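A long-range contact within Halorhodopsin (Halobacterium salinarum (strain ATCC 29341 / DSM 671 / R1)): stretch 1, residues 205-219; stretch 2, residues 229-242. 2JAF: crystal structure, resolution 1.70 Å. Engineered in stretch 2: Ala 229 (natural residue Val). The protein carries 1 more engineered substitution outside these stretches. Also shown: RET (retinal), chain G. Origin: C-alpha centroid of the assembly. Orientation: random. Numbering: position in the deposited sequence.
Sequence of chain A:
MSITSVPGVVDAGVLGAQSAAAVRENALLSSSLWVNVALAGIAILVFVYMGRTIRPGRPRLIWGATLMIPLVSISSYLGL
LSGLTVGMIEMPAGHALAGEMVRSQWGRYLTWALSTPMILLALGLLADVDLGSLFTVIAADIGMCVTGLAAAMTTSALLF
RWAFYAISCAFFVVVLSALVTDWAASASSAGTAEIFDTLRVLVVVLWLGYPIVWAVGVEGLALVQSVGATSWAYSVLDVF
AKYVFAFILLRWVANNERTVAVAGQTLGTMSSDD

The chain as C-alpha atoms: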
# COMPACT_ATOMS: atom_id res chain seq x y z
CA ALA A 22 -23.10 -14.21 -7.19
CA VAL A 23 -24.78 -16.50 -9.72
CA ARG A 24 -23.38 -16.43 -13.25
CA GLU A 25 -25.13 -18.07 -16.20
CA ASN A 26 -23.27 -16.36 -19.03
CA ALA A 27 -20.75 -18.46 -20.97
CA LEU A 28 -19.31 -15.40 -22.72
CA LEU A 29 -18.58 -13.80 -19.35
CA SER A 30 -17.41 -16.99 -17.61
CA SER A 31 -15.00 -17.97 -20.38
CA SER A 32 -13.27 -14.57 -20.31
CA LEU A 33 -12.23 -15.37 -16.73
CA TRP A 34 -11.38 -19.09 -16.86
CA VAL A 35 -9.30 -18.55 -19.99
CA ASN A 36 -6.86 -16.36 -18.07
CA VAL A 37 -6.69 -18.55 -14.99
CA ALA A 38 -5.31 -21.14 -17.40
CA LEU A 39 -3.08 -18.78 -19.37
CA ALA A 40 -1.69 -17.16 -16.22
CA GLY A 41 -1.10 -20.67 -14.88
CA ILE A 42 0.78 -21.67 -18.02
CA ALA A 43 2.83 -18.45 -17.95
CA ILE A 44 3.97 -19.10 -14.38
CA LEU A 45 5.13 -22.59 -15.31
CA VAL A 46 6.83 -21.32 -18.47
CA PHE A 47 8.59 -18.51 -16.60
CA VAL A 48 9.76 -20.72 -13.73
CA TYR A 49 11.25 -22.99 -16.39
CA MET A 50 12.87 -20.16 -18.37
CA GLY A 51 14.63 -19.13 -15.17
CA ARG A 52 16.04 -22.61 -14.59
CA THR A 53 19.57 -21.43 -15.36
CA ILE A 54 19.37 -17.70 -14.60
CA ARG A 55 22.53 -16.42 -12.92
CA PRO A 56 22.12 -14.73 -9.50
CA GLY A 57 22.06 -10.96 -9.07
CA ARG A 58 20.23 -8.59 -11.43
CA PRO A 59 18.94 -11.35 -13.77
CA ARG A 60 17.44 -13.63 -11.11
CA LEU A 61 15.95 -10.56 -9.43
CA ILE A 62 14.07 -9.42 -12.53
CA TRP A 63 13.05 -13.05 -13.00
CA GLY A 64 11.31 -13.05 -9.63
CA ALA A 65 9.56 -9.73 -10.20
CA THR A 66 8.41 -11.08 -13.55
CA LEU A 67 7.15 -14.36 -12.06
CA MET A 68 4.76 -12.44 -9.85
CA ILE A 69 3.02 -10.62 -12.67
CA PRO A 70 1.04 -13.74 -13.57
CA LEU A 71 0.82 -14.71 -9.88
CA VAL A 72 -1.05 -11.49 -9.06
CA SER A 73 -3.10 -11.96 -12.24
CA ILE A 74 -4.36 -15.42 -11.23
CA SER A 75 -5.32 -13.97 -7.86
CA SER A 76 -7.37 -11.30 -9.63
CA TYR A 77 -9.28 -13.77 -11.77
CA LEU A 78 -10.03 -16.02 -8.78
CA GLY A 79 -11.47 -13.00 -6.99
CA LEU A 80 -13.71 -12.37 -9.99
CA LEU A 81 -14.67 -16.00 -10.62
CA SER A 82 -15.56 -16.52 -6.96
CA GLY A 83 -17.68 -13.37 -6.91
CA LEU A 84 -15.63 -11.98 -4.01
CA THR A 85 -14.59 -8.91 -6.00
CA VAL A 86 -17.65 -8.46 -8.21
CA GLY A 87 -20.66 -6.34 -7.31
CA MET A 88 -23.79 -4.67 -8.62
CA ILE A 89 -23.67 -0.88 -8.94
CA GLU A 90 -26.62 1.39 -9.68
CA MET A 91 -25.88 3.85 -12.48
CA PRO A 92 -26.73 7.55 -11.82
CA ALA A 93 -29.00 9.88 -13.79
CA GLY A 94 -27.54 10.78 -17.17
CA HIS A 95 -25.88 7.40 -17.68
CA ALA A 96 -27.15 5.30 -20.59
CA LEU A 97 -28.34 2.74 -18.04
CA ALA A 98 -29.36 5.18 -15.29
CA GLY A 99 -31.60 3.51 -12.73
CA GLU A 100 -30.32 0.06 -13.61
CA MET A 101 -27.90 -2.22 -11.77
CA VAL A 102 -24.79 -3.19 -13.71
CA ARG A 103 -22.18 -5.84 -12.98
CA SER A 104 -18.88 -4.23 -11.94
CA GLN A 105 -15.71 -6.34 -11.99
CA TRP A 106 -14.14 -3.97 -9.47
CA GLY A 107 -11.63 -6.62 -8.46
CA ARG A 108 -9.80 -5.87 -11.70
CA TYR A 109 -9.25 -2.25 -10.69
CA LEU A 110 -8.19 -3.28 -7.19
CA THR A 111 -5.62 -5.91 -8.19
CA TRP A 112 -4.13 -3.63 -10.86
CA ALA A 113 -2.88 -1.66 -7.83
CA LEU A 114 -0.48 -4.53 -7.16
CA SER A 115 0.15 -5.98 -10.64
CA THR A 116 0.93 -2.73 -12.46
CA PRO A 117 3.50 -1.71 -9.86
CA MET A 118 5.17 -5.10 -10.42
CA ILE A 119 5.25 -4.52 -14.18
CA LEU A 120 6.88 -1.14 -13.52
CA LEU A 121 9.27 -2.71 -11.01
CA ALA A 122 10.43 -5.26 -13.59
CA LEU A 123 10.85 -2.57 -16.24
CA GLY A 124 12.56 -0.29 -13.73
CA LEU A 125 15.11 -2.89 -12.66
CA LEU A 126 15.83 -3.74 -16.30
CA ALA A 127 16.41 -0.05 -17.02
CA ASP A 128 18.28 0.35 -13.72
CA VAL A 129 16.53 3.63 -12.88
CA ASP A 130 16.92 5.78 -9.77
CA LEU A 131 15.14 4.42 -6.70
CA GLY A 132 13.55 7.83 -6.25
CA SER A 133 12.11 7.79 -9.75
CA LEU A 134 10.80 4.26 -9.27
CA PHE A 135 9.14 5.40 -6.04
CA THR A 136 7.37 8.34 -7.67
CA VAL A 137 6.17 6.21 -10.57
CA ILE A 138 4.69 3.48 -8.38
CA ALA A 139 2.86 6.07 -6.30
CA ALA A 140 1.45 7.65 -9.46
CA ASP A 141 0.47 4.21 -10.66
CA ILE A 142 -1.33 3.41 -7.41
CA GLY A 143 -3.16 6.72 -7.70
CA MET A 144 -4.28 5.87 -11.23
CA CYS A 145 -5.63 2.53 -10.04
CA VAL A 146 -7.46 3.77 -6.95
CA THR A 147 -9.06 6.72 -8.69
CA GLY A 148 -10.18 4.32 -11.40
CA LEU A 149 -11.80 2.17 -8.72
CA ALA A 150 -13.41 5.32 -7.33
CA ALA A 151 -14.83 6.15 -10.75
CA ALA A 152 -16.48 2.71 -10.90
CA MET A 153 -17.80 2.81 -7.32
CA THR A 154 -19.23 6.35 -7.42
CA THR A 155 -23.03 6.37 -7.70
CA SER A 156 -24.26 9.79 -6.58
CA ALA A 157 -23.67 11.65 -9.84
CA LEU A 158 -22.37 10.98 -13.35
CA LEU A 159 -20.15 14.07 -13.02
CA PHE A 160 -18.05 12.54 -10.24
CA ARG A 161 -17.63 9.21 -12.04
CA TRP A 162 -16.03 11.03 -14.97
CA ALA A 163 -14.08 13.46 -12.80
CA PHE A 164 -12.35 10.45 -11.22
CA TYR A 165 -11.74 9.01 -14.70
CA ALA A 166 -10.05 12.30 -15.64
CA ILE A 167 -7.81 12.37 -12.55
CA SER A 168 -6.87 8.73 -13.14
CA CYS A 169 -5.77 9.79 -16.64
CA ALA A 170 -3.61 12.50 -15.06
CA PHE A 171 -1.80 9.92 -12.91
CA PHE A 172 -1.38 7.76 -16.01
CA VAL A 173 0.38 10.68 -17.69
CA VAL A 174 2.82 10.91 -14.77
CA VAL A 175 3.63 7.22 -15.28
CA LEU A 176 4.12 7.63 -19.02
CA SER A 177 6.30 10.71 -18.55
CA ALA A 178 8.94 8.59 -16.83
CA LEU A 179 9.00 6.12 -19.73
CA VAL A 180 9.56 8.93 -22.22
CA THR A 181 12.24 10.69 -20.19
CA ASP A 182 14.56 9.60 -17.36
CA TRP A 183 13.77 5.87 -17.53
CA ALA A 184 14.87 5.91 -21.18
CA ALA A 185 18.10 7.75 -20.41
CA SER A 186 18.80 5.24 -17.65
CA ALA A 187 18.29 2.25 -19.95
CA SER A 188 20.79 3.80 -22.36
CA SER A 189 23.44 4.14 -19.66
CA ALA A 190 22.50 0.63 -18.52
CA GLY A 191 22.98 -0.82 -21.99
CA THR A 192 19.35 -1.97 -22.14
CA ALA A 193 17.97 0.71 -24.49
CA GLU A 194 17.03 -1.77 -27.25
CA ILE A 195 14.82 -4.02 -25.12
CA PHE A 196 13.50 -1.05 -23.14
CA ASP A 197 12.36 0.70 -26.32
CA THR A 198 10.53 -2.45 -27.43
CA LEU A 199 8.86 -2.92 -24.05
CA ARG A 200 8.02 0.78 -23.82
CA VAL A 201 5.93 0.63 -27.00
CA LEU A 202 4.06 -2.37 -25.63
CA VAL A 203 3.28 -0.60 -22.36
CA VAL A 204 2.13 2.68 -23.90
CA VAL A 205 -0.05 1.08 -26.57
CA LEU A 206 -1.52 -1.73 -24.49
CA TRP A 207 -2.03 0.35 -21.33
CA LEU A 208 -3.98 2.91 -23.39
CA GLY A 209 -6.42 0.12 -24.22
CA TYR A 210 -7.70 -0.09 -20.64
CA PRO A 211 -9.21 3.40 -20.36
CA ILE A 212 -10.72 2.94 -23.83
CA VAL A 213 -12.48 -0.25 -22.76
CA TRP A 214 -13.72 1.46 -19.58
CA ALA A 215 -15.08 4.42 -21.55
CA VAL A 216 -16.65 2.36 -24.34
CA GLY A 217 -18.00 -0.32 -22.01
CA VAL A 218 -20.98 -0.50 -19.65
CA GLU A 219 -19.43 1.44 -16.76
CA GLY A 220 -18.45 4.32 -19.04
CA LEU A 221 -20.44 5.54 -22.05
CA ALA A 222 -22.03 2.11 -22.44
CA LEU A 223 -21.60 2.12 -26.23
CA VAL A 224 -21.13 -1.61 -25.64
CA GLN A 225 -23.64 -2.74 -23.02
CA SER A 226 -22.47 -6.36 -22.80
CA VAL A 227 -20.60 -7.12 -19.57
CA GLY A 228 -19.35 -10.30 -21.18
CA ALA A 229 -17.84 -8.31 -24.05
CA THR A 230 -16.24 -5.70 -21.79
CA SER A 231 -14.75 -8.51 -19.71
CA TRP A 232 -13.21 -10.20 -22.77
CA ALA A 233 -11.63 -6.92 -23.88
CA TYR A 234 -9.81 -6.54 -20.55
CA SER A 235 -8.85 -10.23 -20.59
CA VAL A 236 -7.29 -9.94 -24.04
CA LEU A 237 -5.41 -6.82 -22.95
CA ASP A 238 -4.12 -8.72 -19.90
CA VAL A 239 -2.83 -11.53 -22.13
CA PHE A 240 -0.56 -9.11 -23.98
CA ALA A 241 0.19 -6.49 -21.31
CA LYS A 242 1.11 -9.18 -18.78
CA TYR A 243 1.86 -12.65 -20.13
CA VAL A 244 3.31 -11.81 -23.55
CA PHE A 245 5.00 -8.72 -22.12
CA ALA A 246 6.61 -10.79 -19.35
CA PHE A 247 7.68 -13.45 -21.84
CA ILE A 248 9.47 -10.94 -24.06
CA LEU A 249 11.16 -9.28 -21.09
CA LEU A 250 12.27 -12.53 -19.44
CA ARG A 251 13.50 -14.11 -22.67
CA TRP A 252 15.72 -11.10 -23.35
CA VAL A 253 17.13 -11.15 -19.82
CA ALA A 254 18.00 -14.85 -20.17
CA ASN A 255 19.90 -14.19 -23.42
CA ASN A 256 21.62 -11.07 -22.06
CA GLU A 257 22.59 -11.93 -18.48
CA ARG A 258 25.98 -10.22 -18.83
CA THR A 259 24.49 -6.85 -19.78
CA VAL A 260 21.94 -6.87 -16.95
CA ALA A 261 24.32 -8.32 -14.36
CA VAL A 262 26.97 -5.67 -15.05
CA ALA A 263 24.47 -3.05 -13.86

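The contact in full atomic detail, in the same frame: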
# COMPACT_ATOMS: atom_id res chain seq x y z
N VAL A 205 1.08 1.48 -25.74
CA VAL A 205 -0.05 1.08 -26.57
C VAL A 205 -1.06 0.20 -25.85
O VAL A 205 -2.27 0.47 -25.89
CB VAL A 205 0.44 0.35 -27.85
CG1 VAL A 205 -0.75 -0.12 -28.68
CG2 VAL A 205 1.31 1.29 -28.67
N LEU A 206 -0.59 -0.84 -25.17
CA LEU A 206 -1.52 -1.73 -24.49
C LEU A 206 -2.19 -1.06 -23.28
O LEU A 206 -3.39 -1.24 -23.07
CB LEU A 206 -0.80 -3.00 -24.06
CG LEU A 206 -0.20 -3.78 -25.24
CD1 LEU A 206 0.62 -4.96 -24.72
CD2 LEU A 206 -1.31 -4.27 -26.15
N TRP A 207 -1.44 -0.30 -22.49
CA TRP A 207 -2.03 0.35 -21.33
C TRP A 207 -3.12 1.36 -21.74
O TRP A 207 -4.08 1.57 -20.99
CB TRP A 207 -0.95 1.03 -20.47
CG TRP A 207 -0.13 0.04 -19.64
CD1 TRP A 207 0.35 -1.18 -20.06
CD2 TRP A 207 0.38 0.24 -18.31
NE1 TRP A 207 1.13 -1.74 -19.07
CE2 TRP A 207 1.16 -0.89 -17.99
CE3 TRP A 207 0.25 1.26 -17.36
CZ2 TRP A 207 1.82 -1.03 -16.76
CZ3 TRP A 207 0.90 1.13 -16.14
CH2 TRP A 207 1.68 -0.01 -15.85
N LEU A 208 -2.98 1.96 -22.91
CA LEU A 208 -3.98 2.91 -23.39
C LEU A 208 -5.30 2.18 -23.68
O LEU A 208 -6.37 2.79 -23.68
CB LEU A 208 -3.49 3.62 -24.66
CG LEU A 208 -2.55 4.80 -24.45
CD1 LEU A 208 -1.88 5.19 -25.75
CD2 LEU A 208 -3.35 5.97 -23.89
N GLY A 209 -5.21 0.88 -23.94
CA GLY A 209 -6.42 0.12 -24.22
C GLY A 209 -7.37 0.04 -23.03
O GLY A 209 -8.59 -0.01 -23.20
N TYR A 210 -6.83 0.02 -21.81
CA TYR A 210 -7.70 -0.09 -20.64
C TYR A 210 -8.69 1.06 -20.46
O TYR A 210 -9.88 0.82 -20.25
CB TYR A 210 -6.87 -0.32 -19.37
CG TYR A 210 -6.15 -1.65 -19.39
CD1 TYR A 210 -4.97 -1.82 -20.11
CD2 TYR A 210 -6.67 -2.76 -18.71
CE1 TYR A 210 -4.31 -3.06 -20.14
CE2 TYR A 210 -6.03 -4.00 -18.74
CZ TYR A 210 -4.85 -4.14 -19.46
OH TYR A 210 -4.20 -5.36 -19.47
N PRO A 211 -8.23 2.32 -20.53
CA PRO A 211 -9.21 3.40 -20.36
C PRO A 211 -10.20 3.47 -21.53
O PRO A 211 -11.31 4.00 -21.38
CB PRO A 211 -8.35 4.65 -20.23
CG PRO A 211 -7.05 4.28 -20.93
CD PRO A 211 -6.85 2.85 -20.47
N ILE A 212 -9.82 2.94 -22.68
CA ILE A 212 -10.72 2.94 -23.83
C ILE A 212 -11.84 1.95 -23.56
O ILE A 212 -13.02 2.24 -23.80
CB ILE A 212 -9.98 2.55 -25.13
CG1 ILE A 212 -8.99 3.66 -25.50
CG2 ILE A 212 -10.97 2.31 -26.27
CD1 ILE A 212 -8.17 3.38 -26.74
N VAL A 213 -11.48 0.77 -23.06
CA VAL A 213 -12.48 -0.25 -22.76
C VAL A 213 -13.43 0.28 -21.69
O VAL A 213 -14.65 0.11 -21.80
CB VAL A 213 -11.82 -1.55 -22.23
CG1 VAL A 213 -12.88 -2.50 -21.69
CG2 VAL A 213 -11.05 -2.25 -23.35
N TRP A 214 -12.88 0.93 -20.66
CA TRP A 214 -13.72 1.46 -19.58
C TRP A 214 -14.73 2.47 -20.13
O TRP A 214 -15.92 2.41 -19.81
CB TRP A 214 -12.86 2.16 -18.52
CG TRP A 214 -13.58 2.36 -17.20
CD1 TRP A 214 -13.58 1.51 -16.14
CD2 TRP A 214 -14.42 3.47 -16.83
NE1 TRP A 214 -14.36 2.01 -15.12
CE2 TRP A 214 -14.89 3.21 -15.52
CE3 TRP A 214 -14.82 4.64 -17.47
CZ2 TRP A 214 -15.74 4.10 -14.84
CZ3 TRP A 214 -15.67 5.53 -16.79
CH2 TRP A 214 -16.12 5.24 -15.49
N ALA A 215 -14.24 3.39 -20.96
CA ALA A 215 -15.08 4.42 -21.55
C ALA A 215 -16.11 3.89 -22.54
O ALA A 215 -17.24 4.38 -22.58
CB ALA A 215 -14.20 5.47 -22.24
N VAL A 216 -15.73 2.92 -23.36
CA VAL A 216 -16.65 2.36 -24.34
C VAL A 216 -17.63 1.37 -23.72
O VAL A 216 -18.79 1.28 -24.16
CB VAL A 216 -15.86 1.67 -25.49
CG1 VAL A 216 -16.81 0.95 -26.44
CG2 VAL A 216 -15.05 2.71 -26.24
N GLY A 217 -17.18 0.67 -22.69
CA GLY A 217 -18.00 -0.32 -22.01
C GLY A 217 -19.13 0.18 -21.13
O GLY A 217 -19.36 1.38 -20.98
N VAL A 218 -19.82 -0.77 -20.50
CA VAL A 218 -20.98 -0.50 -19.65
C VAL A 218 -20.81 0.48 -18.49
O VAL A 218 -21.76 1.19 -18.15
CB VAL A 218 -21.55 -1.84 -19.10
CG1 VAL A 218 -20.53 -2.52 -18.20
CG2 VAL A 218 -22.84 -1.57 -18.34
N GLU A 219 -19.63 0.53 -17.88
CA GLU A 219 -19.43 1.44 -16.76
C GLU A 219 -19.12 2.87 -17.21
O GLU A 219 -19.23 3.82 -16.43
CB GLU A 219 -18.33 0.90 -15.85
CG GLU A 219 -18.69 -0.47 -15.28
CD GLU A 219 -17.62 -1.07 -14.39
OE1 GLU A 219 -17.53 -0.71 -13.20
OE2 GLU A 219 -16.87 -1.93 -14.89
N ALA A 229 -18.73 -8.87 -23.04
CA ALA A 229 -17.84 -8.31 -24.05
C ALA A 229 -16.77 -7.43 -23.41
O ALA A 229 -15.59 -7.51 -23.78
CB ALA A 229 -18.64 -7.52 -25.08
N THR A 230 -17.18 -6.58 -22.48
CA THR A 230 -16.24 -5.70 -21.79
C THR A 230 -15.20 -6.55 -21.06
O THR A 230 -14.00 -6.24 -21.07
CB THR A 230 -16.97 -4.80 -20.77
OG1 THR A 230 -17.95 -4.00 -21.44
CG2 THR A 230 -15.98 -3.87 -20.07
N SER A 231 -15.66 -7.63 -20.43
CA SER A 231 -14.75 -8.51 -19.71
C SER A 231 -13.71 -9.13 -20.66
O SER A 231 -12.52 -9.15 -20.34
CB SER A 231 -15.54 -9.61 -19.00
OG SER A 231 -14.69 -10.37 -18.15
N TRP A 232 -14.15 -9.61 -21.82
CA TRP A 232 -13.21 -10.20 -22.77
C TRP A 232 -12.17 -9.20 -23.25
O TRP A 232 -11.01 -9.56 -23.48
CB TRP A 232 -13.95 -10.80 -23.98
CG TRP A 232 -14.18 -12.30 -23.86
CD1 TRP A 232 -15.36 -12.93 -23.60
CD2 TRP A 232 -13.18 -13.33 -23.94
NE1 TRP A 232 -15.17 -14.29 -23.51
CE2 TRP A 232 -13.84 -14.56 -23.71
CE3 TRP A 232 -11.80 -13.34 -24.18
CZ2 TRP A 232 -13.16 -15.79 -23.71
CZ3 TRP A 232 -11.12 -14.57 -24.18
CH2 TRP A 232 -11.81 -15.77 -23.95
N ALA A 233 -12.56 -7.94 -23.41
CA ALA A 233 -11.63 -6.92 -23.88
C ALA A 233 -10.48 -6.79 -22.88
O ALA A 233 -9.30 -6.80 -23.26
CB ALA A 233 -12.34 -5.58 -24.07
N TYR A 234 -10.82 -6.66 -21.60
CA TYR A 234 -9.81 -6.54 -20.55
C TYR A 234 -8.94 -7.81 -20.50
O TYR A 234 -7.72 -7.73 -20.33
CB TYR A 234 -10.48 -6.35 -19.18
CG TYR A 234 -11.11 -5.00 -18.92
CD1 TYR A 234 -10.37 -3.82 -19.06
CD2 TYR A 234 -12.42 -4.90 -18.44
CE1 TYR A 234 -10.92 -2.58 -18.72
CE2 TYR A 234 -12.97 -3.66 -18.10
CZ TYR A 234 -12.22 -2.51 -18.24
OH TYR A 234 -12.76 -1.29 -17.87
N SER A 235 -9.57 -8.97 -20.63
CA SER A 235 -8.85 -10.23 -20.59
C SER A 235 -7.84 -10.33 -21.72
O SER A 235 -6.72 -10.78 -21.51
CB SER A 235 -9.82 -11.41 -20.66
OG SER A 235 -10.57 -11.50 -19.46
N VAL A 236 -8.22 -9.91 -22.92
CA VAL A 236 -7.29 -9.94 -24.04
C VAL A 236 -6.14 -8.96 -23.79
O VAL A 236 -4.99 -9.25 -24.09
CB VAL A 236 -7.98 -9.57 -25.37
CG1 VAL A 236 -6.93 -9.39 -26.47
CG2 VAL A 236 -8.97 -10.65 -25.76
N LEU A 237 -6.46 -7.79 -23.24
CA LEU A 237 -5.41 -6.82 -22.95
C LEU A 237 -4.43 -7.42 -21.94
O LEU A 237 -3.21 -7.27 -22.08
CB LEU A 237 -6.01 -5.52 -22.40
CG LEU A 237 -6.68 -4.64 -23.46
CD1 LEU A 237 -7.38 -3.48 -22.78
CD2 LEU A 237 -5.62 -4.12 -24.46
N ASP A 238 -4.96 -8.09 -20.92
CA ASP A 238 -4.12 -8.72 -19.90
C ASP A 238 -3.17 -9.76 -20.52
O ASP A 238 -2.02 -9.87 -20.10
CB ASP A 238 -4.98 -9.42 -18.85
CG ASP A 238 -5.47 -8.49 -17.75
OD1 ASP A 238 -5.15 -7.28 -17.77
OD2 ASP A 238 -6.18 -8.98 -16.85
N VAL A 239 -3.66 -10.51 -21.50
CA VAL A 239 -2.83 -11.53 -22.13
C VAL A 239 -1.56 -10.91 -22.70
O VAL A 239 -0.47 -11.42 -22.50
CB VAL A 239 -3.58 -12.28 -23.25
CG1 VAL A 239 -2.61 -13.15 -24.04
CG2 VAL A 239 -4.69 -13.15 -22.66
N PHE A 240 -1.71 -9.78 -23.38
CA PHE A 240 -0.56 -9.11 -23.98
C PHE A 240 0.22 -8.20 -23.02
O PHE A 240 1.45 -8.24 -23.00
CB PHE A 240 -1.01 -8.32 -25.21
CG PHE A 240 -1.45 -9.20 -26.36
CD1 PHE A 240 -0.50 -9.82 -27.16
CD2 PHE A 240 -2.80 -9.47 -26.57
CE1 PHE A 240 -0.89 -10.72 -28.16
CE2 PHE A 240 -3.20 -10.37 -27.56
CZ PHE A 240 -2.25 -10.99 -28.35
N ALA A 241 -0.49 -7.41 -22.23
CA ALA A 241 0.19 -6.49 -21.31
C ALA A 241 0.89 -7.20 -20.17
O ALA A 241 1.80 -6.64 -19.55
CB ALA A 241 -0.80 -5.46 -20.77
N LYS A 242 0.47 -8.42 -19.86
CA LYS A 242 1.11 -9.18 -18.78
C LYS A 242 1.90 -10.41 -19.22
O LYS A 242 3.12 -10.47 -19.06
CB LYS A 242 0.07 -9.65 -17.75
CG LYS A 242 -0.46 -8.57 -16.84
CD LYS A 242 -1.45 -9.17 -15.85
CE LYS A 242 -1.86 -8.20 -14.77
NZ LYS A 242 -2.60 -7.06 -15.29
C1 RET G . -8.81 3.03 -15.87
C2 RET G . -10.03 4.07 -15.83
C3 RET G . -9.68 5.53 -15.47
C4 RET G . -8.64 6.14 -16.53
C5 RET G . -7.37 5.24 -16.79
C6 RET G . -7.41 3.72 -16.49
C7 RET G . -6.14 2.94 -16.65
C8 RET G . -5.80 1.65 -16.36
C9 RET G . -4.60 1.00 -16.81
C10 RET G . -4.64 -0.35 -16.45
C11 RET G . -3.65 -1.26 -16.75
C12 RET G . -3.81 -2.61 -16.39
C13 RET G . -2.78 -3.62 -16.60
C14 RET G . -3.17 -4.90 -16.10
C15 RET G . -2.33 -5.98 -15.97
C16 RET G . -8.63 2.60 -14.37
C17 RET G . -9.32 1.79 -16.76
C18 RET G . -6.16 5.97 -17.35
C19 RET G . -3.50 1.74 -17.75
C20 RET G . -1.45 -3.32 -17.32
O HOH W 1 2.63 -4.17 -19.75
O HOH W 2 -15.37 -1.36 -17.19

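The two helices run nearly antiparallel, their N-to-C directions 159° apart and their axes approaching to 9.7 Å; the two stretches bury 700 Å², both sides summed. Tyr 210, Tyr 234 and Leu 237 have the most surface covered by the opposing stretch.

Tyr 210 leaves its backbone sideways, but with chi1 near -66° (m) its ring end reaches the other helix and sits as a knob among Tyr 234, Leu 237, Asp 238 and Ala 241. Its OH donates a hydrogen bond to Asp 238 OD1 at 2.7 Å, which satisfies a buried phenol. The ring is sandwiched: Leu 237 CD1 lies over one face, 3.9 Å from the centroid and 7° off the normal, a CH-pi contact, while retinal C12 lies over the opposite face, 3.5 Å from Tyr 210 CE2. Asp 238 OD1 also accompanies the retinal-bearing lysine, standing 3.6 Å from Lys 242 NZ in a salt bridge; NZ is bonded covalently to retinal C15.

Leu 237 returns the fit, a knob among Leu 206, Gly 209, Tyr 210 and Val 213. Gly 209 makes room: its C lies 3.5 Å from Leu 237 CD1, and an ideal CB there would fall 2.9 Å from Leu 237 CD2, a clash.

Val 213 points toward the partner helix and places CG1 over the Tyr 234 ring, 3.6 Å from its centroid and 14° off the normal. Val 213 CG2 meets Ala 233 CB at 3.6 Å, where the small methyl permits close approach. Tyr 234 OH reaches the edge of the Trp 214 ring, 3.4 Å from Trp 214 CD1, and a water bridges it to Glu 219 OE2. A second water links the stretches, its O accepting from Trp 207 NE1 at 2.9 Å and donating to Ala 241 O at 2.6 Å.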